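Regulatory protein (Bacillus megaterium, PDB 4UA1) is a dual-function, DNA-binding transcriptional regulator switched in conformation by mercury(II), probably repressing the mercury-resistance operon without the metal and activating it once mercury is bound. Local coordinates at the interface of chains A and B. Coordinates in Å, arbitrary orientation; residue numbers count along the deposited sequence, not the author numbering. Chains: chain A/B, Regulatory protein.

Contact 1: the interface of chains A and B. Residues chain A 72, 75-79, 82; chain B 118, 120-123, 126.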
loop_
_atom_site.group_PDB
_atom_site.type_symbol
_atom_site.label_atom_id
_atom_site.label_comp_id
_atom_site.label_asym_id
_atom_site.label_seq_id
_atom_site.Cartn_x
_atom_site.Cartn_y
_atom_site.Cartn_z
ATOM N N VAL A 72 4.290 14.578 21.054
ATOM C CA VAL A 72 3.220 14.464 22.046
ATOM C C VAL A 72 3.762 14.081 23.414
ATOM O O VAL A 72 3.309 14.598 24.423
ATOM C CB VAL A 72 2.119 13.456 21.616
ATOM C CG1 VAL A 72 1.012 13.385 22.663
ATOM C CG2 VAL A 72 1.514 13.862 20.306
ATOM N N ASP A 75 5.283 17.400 25.106
ATOM C CA ASP A 75 4.566 18.675 25.091
ATOM C C ASP A 75 3.475 18.792 26.161
ATOM O O ASP A 75 2.895 17.796 26.616
ATOM C CB ASP A 75 3.935 18.908 23.710
ATOM C CG ASP A 75 4.910 19.515 22.690
ATOM O OD1 ASP A 75 6.038 19.886 23.068
ATOM O OD2 ASP A 75 4.542 19.633 21.498
ATOM N N GLU A 76 3.201 20.034 26.552
ATOM C CA GLU A 76 2.129 20.316 27.482
ATOM C C GLU A 76 0.787 20.158 26.806
ATOM O O GLU A 76 -0.103 19.483 27.328
ATOM C CB GLU A 76 2.269 21.714 28.060
ATOM C CG GLU A 76 3.410 21.854 29.059
ATOM C CD GLU A 76 3.296 20.895 30.236
ATOM O OE1 GLU A 76 2.944 21.354 31.345
ATOM O OE2 GLU A 76 3.565 19.683 30.061
ATOM N N ALA A 77 0.630 20.732 25.622
ATOM C CA ALA A 77 -0.676 20.616 25.016
ATOM C C ALA A 77 -0.641 19.434 24.056
ATOM O O ALA A 77 -0.426 19.574 22.853
ATOM C CB ALA A 77 -1.034 21.909 24.291
ATOM N N LYS A 78 -1.045 18.288 24.591
ATOM C CA LYS A 78 -0.939 17.054 23.864
ATOM C C LYS A 78 -2.116 16.954 22.908
ATOM O O LYS A 78 -1.962 16.558 21.764
ATOM C CB LYS A 78 -0.896 15.876 24.833
ATOM C CG LYS A 78 0.235 15.964 25.839
ATOM C CD LYS A 78 0.376 14.672 26.611
ATOM C CE LYS A 78 1.458 14.774 27.669
ATOM N NZ LYS A 78 2.734 15.239 27.061
ATOM N N CYS A 79 -3.284 17.351 23.399
ATOM C CA CYS A 79 -4.506 17.362 22.624
ATOM C C CYS A 79 -4.360 18.194 21.366
ATOM O O CYS A 79 -4.780 17.784 20.297
ATOM C CB CYS A 79 -5.630 17.887 23.486
ATOM S SG CYS A 79 -7.157 18.138 22.643
ATOM N N MET A 82 -2.024 16.261 18.953
ATOM C CA MET A 82 -2.693 15.114 18.373
ATOM C C MET A 82 -3.758 15.545 17.367
ATOM O O MET A 82 -3.951 14.906 16.329
ATOM C CB MET A 82 -3.306 14.263 19.485
ATOM C CG MET A 82 -3.815 12.915 19.025
ATOM S SD MET A 82 -2.530 11.978 18.197
ATOM C CE MET A 82 -1.301 11.984 19.496
ATOM N N LYS B 118 -7.654 23.114 23.548
ATOM C CA LYS B 118 -6.894 21.917 23.271
ATOM C C LYS B 118 -5.553 21.919 24.008
ATOM O O LYS B 118 -4.738 21.018 23.813
ATOM C CB LYS B 118 -6.698 21.761 21.774
ATOM C CG LYS B 118 -8.012 21.693 21.013
ATOM C CD LYS B 118 -7.789 21.409 19.546
ATOM C CE LYS B 118 -9.089 21.228 18.805
ATOM N NZ LYS B 118 -10.128 22.227 19.144
ATOM N N ILE B 120 -4.234 20.819 26.913
ATOM C CA ILE B 120 -4.571 19.914 28.004
ATOM C C ILE B 120 -3.815 18.617 27.734
ATOM O O ILE B 120 -3.469 18.332 26.572
ATOM C CB ILE B 120 -6.098 19.604 28.106
ATOM C CG1 ILE B 120 -6.670 19.195 26.745
ATOM C CG2 ILE B 120 -6.891 20.783 28.673
ATOM C CD1 ILE B 120 -8.152 18.887 26.779
ATOM N N TYR B 121 -3.619 17.807 28.780
ATOM C CA TYR B 121 -2.984 16.490 28.640
ATOM C C TYR B 121 -3.962 15.470 28.048
ATOM O O TYR B 121 -3.560 14.557 27.321
ATOM C CB TYR B 121 -2.472 15.969 29.975
ATOM C CG TYR B 121 -1.231 16.642 30.461
ATOM C CD1 TYR B 121 -0.716 16.356 31.726
ATOM C CD2 TYR B 121 -0.558 17.562 29.665
ATOM C CE1 TYR B 121 0.433 16.964 32.183
ATOM C CE2 TYR B 121 0.593 18.184 30.116
ATOM C CZ TYR B 121 1.085 17.878 31.375
ATOM O OH TYR B 121 2.230 18.488 31.833
ATOM N N GLU B 122 -5.237 15.601 28.399
ATOM C CA GLU B 122 -6.216 14.636 27.939
ATOM C C GLU B 122 -6.748 14.947 26.540
ATOM O O GLU B 122 -7.482 15.895 26.312
ATOM C CB GLU B 122 -7.340 14.534 28.969
ATOM C CG GLU B 122 -6.784 14.052 30.286
ATOM C CD GLU B 122 -6.404 15.141 31.295
ATOM O OE1 GLU B 122 -6.301 16.343 30.951
ATOM O OE2 GLU B 122 -6.121 14.750 32.442
ATOM N N CYS B 123 -6.423 14.070 25.613
ATOM C CA CYS B 123 -6.923 14.181 24.264
ATOM C C CYS B 123 -7.889 13.043 23.985
ATOM O O CYS B 123 -7.514 11.875 24.084
ATOM C CB CYS B 123 -5.773 14.165 23.269
ATOM S SG CYS B 123 -6.366 13.997 21.625
ATOM N N ILE B 126 -6.613 10.372 21.668
ATOM C CA ILE B 126 -5.716 9.402 22.272
ATOM C C ILE B 126 -6.474 8.468 23.200
ATOM O O ILE B 126 -6.287 7.251 23.177
ATOM C CB ILE B 126 -4.578 10.093 23.040
ATOM C CG1 ILE B 126 -3.728 10.929 22.076
ATOM C CG2 ILE B 126 -3.710 9.051 23.745
ATOM C CD1 ILE B 126 -2.693 11.805 22.762
#
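At the mercury-binding end of the MerR dimer, A:Cys79 on the first turn of helix 78-112 packs against B:Cys123 in the C-terminal metal-binding loop of the partner. In this family the mercury(II) ion is held by the sulfurs of these two cysteines and by B:Cys114, from the same chain as B:Cys123; soft sulfur suits so soft a metal. Both SG atoms lie anti to their backbone N (chi1 173° in A:Cys79), and A:Cys79 SG is 4.3 Å from B:Cys123 SG. Beside them the loop caps the helix: A:Lys78 N donates to the carbonyl B:Ile120 O at 3.1 Å, from above the carbonyl plane, and A:Cys79 N adds a weak bond to the same oxygen. A:Glu76 and B:Tyr121 run side by side with carboxylate and ring 72° apart. The phenol B:Tyr121 OH donates to A:Glu76 OE2 at 2.5 Å, on its syn side but tilted from the carboxylate plane, with A:Glu76 OE1 also near, at 3.0 Å, and A:Glu76 CA sits at the ring edge. The long A:Lys78 chain crosses this tyrosine and bends at its last torsion (chi4 -53°), carrying its amine to the end of helix 62-74, where A:Lys78 NZ bonds A:Val72 O at 2.8 Å and A:Asp75 O. On the other flank, flexible A:Met82 fits its methyl to branched B:Ile126, with A:Met82 CE 3.6 Å from B:Ile126 CD1.

Contact 2: the interface of chains A and B. Residues chain A 58, 60, 86, 89-90, 93; chain B 104, 107-108, 111.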
loop_
_atom_site.group_PDB
_atom_site.type_symbol
_atom_site.label_atom_id
_atom_site.label_comp_id
_atom_site.label_asym_id
_atom_site.label_seq_id
_atom_site.Cartn_x
_atom_site.Cartn_y
_atom_site.Cartn_z
ATOM N N LEU A 58 -5.230 3.355 10.974
ATOM C CA LEU A 58 -5.738 4.599 10.424
ATOM C C LEU A 58 -4.823 5.249 9.376
ATOM O O LEU A 58 -5.073 6.368 8.932
ATOM C CB LEU A 58 -6.008 5.571 11.561
ATOM C CG LEU A 58 -7.203 5.054 12.361
ATOM C CD1 LEU A 58 -7.439 5.894 13.611
ATOM C CD2 LEU A 58 -8.433 4.993 11.477
ATOM N N PHE A 60 -1.377 5.943 9.670
ATOM C CA PHE A 60 -0.085 6.511 10.053
ATOM C C PHE A 60 1.017 5.498 9.837
ATOM O O PHE A 60 0.879 4.353 10.241
ATOM C CB PHE A 60 -0.028 6.917 11.514
ATOM C CG PHE A 60 -0.964 8.007 11.909
ATOM C CD1 PHE A 60 -0.495 9.295 12.116
ATOM C CD2 PHE A 60 -2.295 7.734 12.164
ATOM C CE1 PHE A 60 -1.344 10.291 12.545
ATOM C CE2 PHE A 60 -3.144 8.725 12.569
ATOM C CZ PHE A 60 -2.667 10.001 12.768
ATOM N N THR A 86 -3.616 14.763 13.394
ATOM C CA THR A 86 -4.774 14.070 12.836
ATOM C C THR A 86 -5.291 14.768 11.574
ATOM O O THR A 86 -5.665 14.100 10.590
ATOM C CB THR A 86 -5.896 13.929 13.885
ATOM O OG1 THR A 86 -5.381 13.189 14.994
ATOM C CG2 THR A 86 -7.107 13.178 13.314
ATOM N N LYS A 89 -3.030 13.906 8.859
ATOM C CA LYS A 89 -3.229 12.568 8.366
ATOM C C LYS A 89 -4.420 12.548 7.421
ATOM O O LYS A 89 -4.308 12.043 6.313
ATOM C CB LYS A 89 -3.423 11.581 9.522
ATOM C CG LYS A 89 -3.580 10.115 9.095
ATOM C CD LYS A 89 -2.657 9.648 7.956
ATOM C CE LYS A 89 -1.214 9.673 8.346
ATOM N NZ LYS A 89 -0.355 9.126 7.259
ATOM N N ILE A 90 -5.526 13.165 7.828
ATOM C CA ILE A 90 -6.698 13.272 6.973
ATOM C C ILE A 90 -6.323 13.834 5.601
ATOM O O ILE A 90 -6.737 13.311 4.561
ATOM C CB ILE A 90 -7.758 14.175 7.604
ATOM C CG1 ILE A 90 -8.271 13.578 8.923
ATOM C CG2 ILE A 90 -8.897 14.460 6.601
ATOM C CD1 ILE A 90 -9.102 14.571 9.775
ATOM N N ILE A 93 -4.427 11.186 3.575
ATOM C CA ILE A 93 -5.411 10.247 3.066
ATOM C C ILE A 93 -6.128 10.821 1.841
ATOM O O ILE A 93 -6.374 10.104 0.856
ATOM C CB ILE A 93 -6.443 9.890 4.148
ATOM C CG1 ILE A 93 -5.736 9.249 5.338
ATOM C CG2 ILE A 93 -7.483 8.917 3.605
ATOM C CD1 ILE A 93 -4.998 7.997 4.969
ATOM N N GLU B 104 -10.867 8.126 6.445
ATOM C CA GLU B 104 -10.958 9.557 6.545
ATOM C C GLU B 104 -12.101 9.951 7.486
ATOM O O GLU B 104 -11.922 10.759 8.389
ATOM C CB GLU B 104 -11.158 10.127 5.161
ATOM C CG GLU B 104 -10.565 11.491 4.925
ATOM C CD GLU B 104 -10.871 11.940 3.506
ATOM O OE1 GLU B 104 -10.614 13.110 3.138
ATOM O OE2 GLU B 104 -11.414 11.094 2.765
ATOM N N LEU B 107 -11.251 9.387 11.069
ATOM C CA LEU B 107 -10.321 10.366 11.554
ATOM C C LEU B 107 -11.045 11.648 11.862
ATOM O O LEU B 107 -10.786 12.282 12.884
ATOM C CB LEU B 107 -9.212 10.586 10.535
ATOM C CG LEU B 107 -8.278 9.396 10.254
ATOM C CD1 LEU B 107 -7.442 9.661 8.995
ATOM C CD2 LEU B 107 -7.387 9.056 11.435
ATOM N N MET B 108 -11.976 12.002 10.979
ATOM C CA MET B 108 -12.819 13.171 11.160
ATOM C C MET B 108 -13.613 13.100 12.490
ATOM O O MET B 108 -13.618 14.044 13.295
ATOM C CB MET B 108 -13.777 13.297 9.978
ATOM C CG MET B 108 -13.115 13.591 8.615
ATOM S SD MET B 108 -12.531 15.291 8.391
ATOM C CE MET B 108 -14.029 16.236 8.697
ATOM N N LYS B 111 -11.246 13.545 15.468
ATOM C CA LYS B 111 -10.805 14.934 15.614
ATOM C C LYS B 111 -11.952 15.880 16.111
ATOM O O LYS B 111 -11.715 16.858 16.825
ATOM C CB LYS B 111 -10.271 15.451 14.258
ATOM C CG LYS B 111 -11.318 16.328 13.508
ATOM C CD LYS B 111 -10.799 16.995 12.263
ATOM C CE LYS B 111 -11.530 18.329 11.996
ATOM N NZ LYS B 111 -12.997 18.199 11.762
#
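The phenyl ring of A:Phe60 points its CE2 corner toward B:Leu107, with A:Phe60 CE2 4.4 Å from B:Leu107 CD2, while one ring face carries the aliphatic stem of A:Lys89. The methylene CG of that lysine stands 3.7 Å above the ring plane, offset toward the rim. Lysine suits this place because its methylenes can cover an aromatic face and also touch the partner: A:Lys89 CG is 3.9 Å from B:Leu107 CD1. B:Leu107 is thus a knob between two elements of chain A, its forked tip serving both. One methyl, CD2, slides alongside A:Leu58, reaching A:Leu58 CD1 at 3.8 Å, and so ties the segment after helix 44-57 to the partner's long helix. The stem turns toward A:Ile90, which runs past it in the opposite direction. The beta-branched A:Ile90 spreads over three neighbours, all crossed at about a right angle. Its CG2, anti to the backbone N, faces the methylene B:Glu104 CG at 3.8 Å; the glutamate is extended beyond CG, and its carboxylate OE1 still lies 4.1 Å from A:Ile90 CG2. Its other branch ends at CD1, which touches both the thioether B:Met108 SD and the methylene B:Lys111 CD. In this apolar coiled-coil contact, A:Ile90 CG1 lies 3.5 Å from B:Leu107 CB.

Contact 3: the interface of chains A and B. Residues chain A 107-108, 111, 114, 125; chain B 83, 86-87, 90.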
loop_
_atom_site.group_PDB
_atom_site.type_symbol
_atom_site.label_atom_id
_atom_site.label_comp_id
_atom_site.label_asym_id
_atom_site.label_seq_id
_atom_site.Cartn_x
_atom_site.Cartn_y
_atom_site.Cartn_z
ATOM N N LEU A 107 -7.661 4.264 -16.376
ATOM C CA LEU A 107 -8.228 2.984 -16.763
ATOM C C LEU A 107 -9.529 3.157 -17.570
ATOM O O LEU A 107 -9.760 2.448 -18.561
ATOM C CB LEU A 107 -8.493 2.148 -15.514
ATOM C CG LEU A 107 -7.291 1.712 -14.673
ATOM C CD1 LEU A 107 -7.803 1.236 -13.323
ATOM C CD2 LEU A 107 -6.540 0.609 -15.378
ATOM N N MET A 108 -10.380 4.094 -17.156
ATOM C CA MET A 108 -11.588 4.363 -17.930
ATOM C C MET A 108 -11.234 4.722 -19.381
ATOM O O MET A 108 -11.832 4.160 -20.327
ATOM C CB MET A 108 -12.439 5.463 -17.268
ATOM C CG MET A 108 -13.083 5.018 -15.939
ATOM S SD MET A 108 -13.766 6.312 -14.857
ATOM C CE MET A 108 -14.767 7.205 -16.008
ATOM N N LYS A 111 -9.952 1.698 -21.455
ATOM C CA LYS A 111 -11.045 0.802 -21.850
ATOM C C LYS A 111 -11.914 1.456 -22.944
ATOM O O LYS A 111 -12.524 0.754 -23.753
ATOM C CB LYS A 111 -11.880 0.386 -20.628
ATOM C CG LYS A 111 -13.177 1.153 -20.393
ATOM C CD LYS A 111 -13.927 0.583 -19.221
ATOM C CE LYS A 111 -15.440 0.838 -19.278
ATOM N NZ LYS A 111 -15.773 2.256 -19.227
ATOM N N CYS A 114 -11.078 0.440 -26.789
ATOM C CA CYS A 114 -11.291 -0.873 -27.399
ATOM C C CYS A 114 -12.484 -0.817 -28.416
ATOM O O CYS A 114 -13.478 -0.109 -28.200
ATOM C CB CYS A 114 -11.459 -1.928 -26.276
ATOM S SG CYS A 114 -9.942 -2.128 -25.203
ATOM N N ILE A 125 -5.583 -1.488 -25.493
ATOM C CA ILE A 125 -5.120 -1.265 -24.136
ATOM C C ILE A 125 -3.671 -1.745 -24.003
ATOM O O ILE A 125 -2.775 -0.985 -23.607
ATOM C CB ILE A 125 -6.023 -1.967 -23.120
ATOM C CG1 ILE A 125 -7.435 -1.368 -23.181
ATOM C CG2 ILE A 125 -5.474 -1.801 -21.719
ATOM C CD1 ILE A 125 -8.431 -1.943 -22.153
ATOM N N TYR B 83 -10.163 -6.010 -21.851
ATOM C CA TYR B 83 -11.241 -5.077 -21.562
ATOM C C TYR B 83 -11.926 -5.396 -20.239
ATOM O O TYR B 83 -12.116 -4.512 -19.365
ATOM C CB TYR B 83 -12.227 -5.105 -22.730
ATOM C CG TYR B 83 -13.442 -4.209 -22.624
ATOM C CD1 TYR B 83 -13.347 -2.838 -22.838
ATOM C CD2 TYR B 83 -14.712 -4.755 -22.409
ATOM C CE1 TYR B 83 -14.472 -2.032 -22.774
ATOM C CE2 TYR B 83 -15.840 -3.958 -22.353
ATOM C CZ TYR B 83 -15.721 -2.598 -22.545
ATOM O OH TYR B 83 -16.852 -1.799 -22.503
ATOM N N THR B 86 -9.676 -4.888 -17.214
ATOM C CA THR B 86 -9.557 -3.460 -16.957
ATOM C C THR B 86 -10.777 -2.953 -16.175
ATOM O O THR B 86 -10.621 -2.183 -15.221
ATOM C CB THR B 86 -9.441 -2.651 -18.281
ATOM O OG1 THR B 86 -8.307 -3.101 -19.024
ATOM C CG2 THR B 86 -9.333 -1.154 -18.023
ATOM N N ILE B 87 -11.982 -3.388 -16.570
ATOM C CA ILE B 87 -13.201 -3.064 -15.796
ATOM C C ILE B 87 -13.142 -3.603 -14.354
ATOM O O ILE B 87 -13.496 -2.898 -13.369
ATOM C CB ILE B 87 -14.458 -3.613 -16.484
ATOM C CG1 ILE B 87 -14.826 -2.747 -17.698
ATOM C CG2 ILE B 87 -15.633 -3.629 -15.530
ATOM C CD1 ILE B 87 -15.819 -3.427 -18.633
ATOM N N ILE B 90 -11.032 -1.213 -12.539
ATOM C CA ILE B 90 -11.730 0.010 -12.183
ATOM C C ILE B 90 -12.517 -0.210 -10.889
ATOM O O ILE B 90 -12.443 0.597 -9.956
ATOM C CB ILE B 90 -12.659 0.496 -13.329
ATOM C CG1 ILE B 90 -11.818 0.911 -14.555
ATOM C CG2 ILE B 90 -13.596 1.642 -12.868
ATOM C CD1 ILE B 90 -12.644 1.144 -15.848
#
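A:Lys111 lays its aliphatic chain across B:Tyr83, B:Ile87 and B:Ile90, using each methylene in turn. Its CB touches the methyl of B:Thr86 and approaches the ring of B:Tyr83. The next atom, A:Lys111 CG, stays beside that ring, 4.2 Å from B:Tyr83 CE1. At A:Lys111 CD the chain passes over two isoleucines, with B:Ile90 CD1 at 3.7 Å and B:Ile87 CG1 at 3.8 Å. Crossing B:Ile87 at a slant, A:Lys111 CE is still 4.0 Å from B:Ile87 CG1, before a bend at chi4 (-63°) turns the amine NZ away. A lysine suits such a rim: its stem buries apolar surface and its tip can keep a probable positive charge off it. B:Tyr83 turns its edge to the backbone of the same lysine, A:Lys111 O lying in the ring plane 3.5 Å from B:Tyr83 CE1. The neighbouring ring carbon meets a metal-binding residue, A:Cys114 CB being 4.0 Å from B:Tyr83 CD1. B:Thr86 is small, which probably helps the chains approach; it meets A:Ile125 tip to tip, through B:Thr86 OG1 and A:Ile125 CD1. The site lies where helix 78-112 of chain A runs out toward the mercury-binding loop, antiparallel to the early turns of the same helix in chain B, with helix 124-130 of chain A folded back against B:Thr86.

Helix 78-112 of chain A enters all three contacts, pairing with its antiparallel coiled-coil partner in contacts 2 and 3 but meeting chain B's metal-binding loop and helix 124-130 in contact 1. Contacts 1 and 2 lie about 17 Å apart between C-alpha centres; contact 3 is about 31 Å from contact 2 and 48 Å from contact 1. Contact 3 repeats part of contact 2 with chains exchanged, pairing Thr86 and Ile90 with Leu107, Met108 and Lys111. Contact 1 holds two cysteines of one mercury site; A:Cys114 in contact 3 belongs to the other. The helix could therefore carry metal-induced changes toward the DNA-binding domains touched in contact 2.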